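Local atomic coordinates of epoxyqueuosine reductase (Streptococcus thermophilus, PDB entry 5D6S), a protein that belongs to the QueG family of iron-sulfur proteins and binds cobalamin and two iron/sulfur clusters in a single chain. Residues A[112-117]-A[293-298]. Numbering follows the deposited sequence.
Sequences TEFKRG and LLPFLE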
ATOM      1  N   THR A 112     -24.599  -2.422  -9.528  1.00 76.50           N
ATOM      2  CA  THR A 112     -25.715  -2.662  -8.599  1.00 70.16           C
ATOM      3  C   THR A 112     -26.324  -1.339  -8.212  1.00 68.90           C
ATOM      4  O   THR A 112     -25.861  -0.292  -8.686  1.00 67.08           O
ATOM      5  CB  THR A 112     -25.238  -3.365  -7.316  1.00 72.71           C
ATOM      6  OG1 THR A 112     -24.292  -4.366  -7.673  1.00 62.45           O
ATOM      7  CG2 THR A 112     -26.403  -4.062  -6.577  1.00 83.15           C
ATOM      8  N   GLU A 113     -27.357  -1.385  -7.361  1.00 66.58           N
ATOM      9  CA  GLU A 113     -27.854  -0.191  -6.612  1.00 78.12           C
ATOM     10  C   GLU A 113     -26.734   0.646  -5.962  1.00 67.04           C
ATOM     11  O   GLU A 113     -26.773   1.886  -5.971  1.00 66.44           O
ATOM     12  CB  GLU A 113     -28.777  -0.564  -5.440  1.00 79.80           C
ATOM     13  CG  GLU A 113     -29.721  -1.737  -5.592  1.00 85.87           C
ATOM     14  CD  GLU A 113     -30.251  -2.176  -4.231  1.00 92.17           C
ATOM     15  OE1 GLU A 113     -30.229  -3.391  -3.936  1.00 79.70           O
ATOM     16  OE2 GLU A 113     -30.639  -1.292  -3.436  1.00 96.63           O
ATOM     17  N   PHE A 114     -25.760  -0.079  -5.408  1.00 59.83           N
ATOM     18  CA  PHE A 114     -24.722   0.461  -4.551  1.00 51.46           C
ATOM     19  C   PHE A 114     -23.472   0.899  -5.278  1.00 57.17           C
ATOM     20  O   PHE A 114     -22.837   0.097  -5.980  1.00 63.15           O
ATOM     21  CB  PHE A 114     -24.319  -0.601  -3.564  1.00 50.48           C
ATOM     22  CG  PHE A 114     -25.439  -1.038  -2.682  1.00 56.44           C
ATOM     23  CD1 PHE A 114     -26.160  -0.092  -1.933  1.00 56.90           C
ATOM     24  CD2 PHE A 114     -25.779  -2.383  -2.584  1.00 55.61           C
ATOM     25  CE1 PHE A 114     -27.197  -0.487  -1.116  1.00 54.81           C
ATOM     26  CE2 PHE A 114     -26.815  -2.783  -1.760  1.00 52.33           C
ATOM     27  CZ  PHE A 114     -27.523  -1.838  -1.029  1.00 55.92           C
ATOM     28  N   LYS A 115     -23.088   2.162  -5.090  1.00 54.58           N
ATOM     29  CA  LYS A 115     -21.873   2.662  -5.734  1.00 54.16           C
ATOM     30  C   LYS A 115     -20.647   1.997  -5.081  1.00 50.14           C
ATOM     31  O   LYS A 115     -20.678   1.582  -3.923  1.00 51.95           O
ATOM     32  CB  LYS A 115     -21.789   4.190  -5.714  1.00 59.26           C
ATOM     33  CG  LYS A 115     -23.137   4.886  -5.784  1.00 74.74           C
ATOM     34  CD  LYS A 115     -23.082   6.283  -6.394  1.00 83.40           C
ATOM     35  CE  LYS A 115     -24.327   7.070  -5.998  1.00 91.75           C
ATOM     36  NZ  LYS A 115     -24.817   7.952  -7.085  1.00109.61           N
ATOM     37  N   ARG A 116     -19.569   1.931  -5.843  1.00 52.79           N
ATOM     38  CA  ARG A 116     -18.384   1.164  -5.471  1.00 55.35           C
ATOM     39  C   ARG A 116     -17.156   2.077  -5.307  1.00 55.63           C
ATOM     40  O   ARG A 116     -17.028   3.096  -5.980  1.00 55.00           O
ATOM     41  CB  ARG A 116     -18.074   0.118  -6.541  1.00 50.76           C
ATOM     42  CG  ARG A 116     -19.117  -0.964  -6.707  1.00 57.50           C
ATOM     43  CD  ARG A 116     -18.786  -1.937  -7.842  1.00 56.33           C
ATOM     44  NE  ARG A 116     -18.737  -3.298  -7.308  1.00 58.70           N
ATOM     45  CZ  ARG A 116     -19.722  -4.178  -7.360  1.00 62.83           C
ATOM     46  NH1 ARG A 116     -19.573  -5.369  -6.792  1.00 62.95           N
ATOM     47  NH2 ARG A 116     -20.850  -3.897  -7.997  1.00 71.47           N
ATOM     48  N   GLY A 117     -16.271   1.702  -4.392  1.00 53.58           N
ATOM     49  CA  GLY A 117     -14.974   2.344  -4.279  1.00 53.06           C
ATOM     50  C   GLY A 117     -13.930   1.455  -4.914  1.00 58.43           C
ATOM     51  O   GLY A 117     -14.210   0.309  -5.268  1.00 65.00           O
ATOM     52  N   LEU A 293     -19.846   0.199  -1.263  1.00 49.93           N
ATOM     53  CA  LEU A 293     -19.513   0.975  -0.074  1.00 46.10           C
ATOM     54  C   LEU A 293     -20.511   0.818   1.076  1.00 47.41           C
ATOM     55  O   LEU A 293     -20.101   0.519   2.191  1.00 47.23           O
ATOM     56  CB  LEU A 293     -19.355   2.447  -0.437  1.00 51.19           C
ATOM     57  CG  LEU A 293     -18.202   2.642  -1.458  1.00 51.72           C
ATOM     58  CD1 LEU A 293     -18.321   3.984  -2.162  1.00 51.46           C
ATOM     59  CD2 LEU A 293     -16.856   2.495  -0.779  1.00 50.60           C
ATOM     60  N   LEU A 294     -21.807   0.993   0.827  1.00 42.55           N
ATOM     61  CA  LEU A 294     -22.770   0.940   1.916  1.00 39.05           C
ATOM     62  C   LEU A 294     -22.840  -0.462   2.521  1.00 44.34           C
ATOM     63  O   LEU A 294     -22.970  -0.599   3.759  1.00 43.55           O
ATOM     64  CB  LEU A 294     -24.144   1.436   1.472  1.00 40.91           C
ATOM     65  CG  LEU A 294     -24.208   2.944   1.230  1.00 42.80           C
ATOM     66  CD1 LEU A 294     -25.402   3.289   0.353  1.00 44.91           C
ATOM     67  CD2 LEU A 294     -24.254   3.695   2.561  1.00 42.82           C
ATOM     68  N   PRO A 295     -22.737  -1.511   1.677  1.00 44.89           N
ATOM     69  CA  PRO A 295     -22.682  -2.857   2.274  1.00 49.39           C
ATOM     70  C   PRO A 295     -21.393  -3.047   3.052  1.00 53.19           C
ATOM     71  O   PRO A 295     -21.400  -3.683   4.117  1.00 51.15           O
ATOM     72  CB  PRO A 295     -22.734  -3.802   1.068  1.00 46.05           C
ATOM     73  CG  PRO A 295     -23.408  -3.020  -0.013  1.00 51.13           C
ATOM     74  CD  PRO A 295     -23.026  -1.565   0.234  1.00 49.11           C
ATOM     75  N   PHE A 296     -20.306  -2.466   2.552  1.00 51.50           N
ATOM     76  CA  PHE A 296     -19.044  -2.460   3.301  1.00 50.31           C
ATOM     77  C   PHE A 296     -19.165  -1.825   4.693  1.00 51.80           C
ATOM     78  O   PHE A 296     -18.605  -2.336   5.660  1.00 50.70           O
ATOM     79  CB  PHE A 296     -17.984  -1.721   2.531  1.00 51.15           C
ATOM     80  CG  PHE A 296     -16.610  -1.916   3.075  1.00 55.51           C
ATOM     81  CD1 PHE A 296     -15.959  -3.120   2.906  1.00 53.45           C
ATOM     82  CD2 PHE A 296     -15.973  -0.895   3.765  1.00 61.65           C
ATOM     83  CE1 PHE A 296     -14.695  -3.313   3.411  1.00 54.24           C
ATOM     84  CE2 PHE A 296     -14.700  -1.067   4.253  1.00 57.18           C
ATOM     85  CZ  PHE A 296     -14.056  -2.277   4.069  1.00 58.56           C
ATOM     86  N   LEU A 297     -19.923  -0.734   4.790  1.00 48.72           N
ATOM     87  CA  LEU A 297     -20.179  -0.098   6.079  1.00 48.64           C
ATOM     88  C   LEU A 297     -21.051  -0.924   6.991  1.00 47.38           C
ATOM     89  O   LEU A 297     -21.220  -0.551   8.123  1.00 58.14           O
ATOM     90  CB  LEU A 297     -20.812   1.281   5.903  1.00 46.34           C
ATOM     91  CG  LEU A 297     -19.967   2.332   5.194  1.00 47.52           C
ATOM     92  CD1 LEU A 297     -20.740   3.618   4.987  1.00 52.64           C
ATOM     93  CD2 LEU A 297     -18.718   2.616   5.987  1.00 50.14           C
ATOM     94  N   GLU A 298     -21.631  -2.022   6.516  1.00 52.23           N
ATOM     95  CA  GLU A 298     -22.432  -2.899   7.389  1.00 50.28           C
ATOM     96  C   GLU A 298     -21.572  -3.968   8.042  1.00 49.95           C
ATOM     97  O   GLU A 298     -22.004  -4.652   8.951  1.00 54.99           O
ATOM     98  CB  GLU A 298     -23.553  -3.621   6.628  1.00 53.01           C
ATOM     99  CG  GLU A 298     -24.598  -2.736   5.989  1.00 54.74           C
ATOM    100  CD  GLU A 298     -25.319  -1.852   6.987  1.00 59.24           C
ATOM    101  OE1 GLU A 298     -25.708  -2.336   8.075  1.00 51.34           O
ATOM    102  OE2 GLU A 298     -25.502  -0.654   6.655  1.00 74.88           O
TER
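The ring of Phe-114 lies between Pro-295 on one face and Glu-113 on the other. Pro-295 CG sits 3.5 Å above the ring plane, displaced toward the rim beside Phe-114 CD2, and makes a CH-pi contact 25° off the ring normal. On the opposite face Glu-113 CB stands over the ring centre, leaving the ring between Pro-295 CG and, more loosely, the aliphatic base of its own neighbour. Leu-294 CD1 reaches Phe-114 CD1 at 4.2 Å, oblique to the ring, while the two side chains as wholes cross at about a right angle. The CB of Phe-114 points toward helix 293-296, and chi1 of -61° sets CG anti to the carbonyl carbon, beside the backbone N.

One backbone bond ties the loop to the start of this short helix: Leu-293 N donates to Lys-115 O at 3.1 Å, almost straight at 174°. Beyond it the isobutyl group of Leu-293 lies against the backbone of Gly-117, its CG 3.6 Å from Gly-117 N, while its other neighbours include Leu-329 of helix 318-331. The CB of Arg-116 is directed away from the helix; NH1 forms a salt bridge with Asp-287 and NE a hydrogen bond to Met-290 O.

This is structural packing: the long loop between strand 93-100 and helix 128-144 is pinned, by the Leu-293 to Lys-115 bond, backbone bonding of Gly-117 with Pro-291 and a proline-to-phenylalanine CH-pi contact, to the start of a short helix preceding the C-terminal helical region.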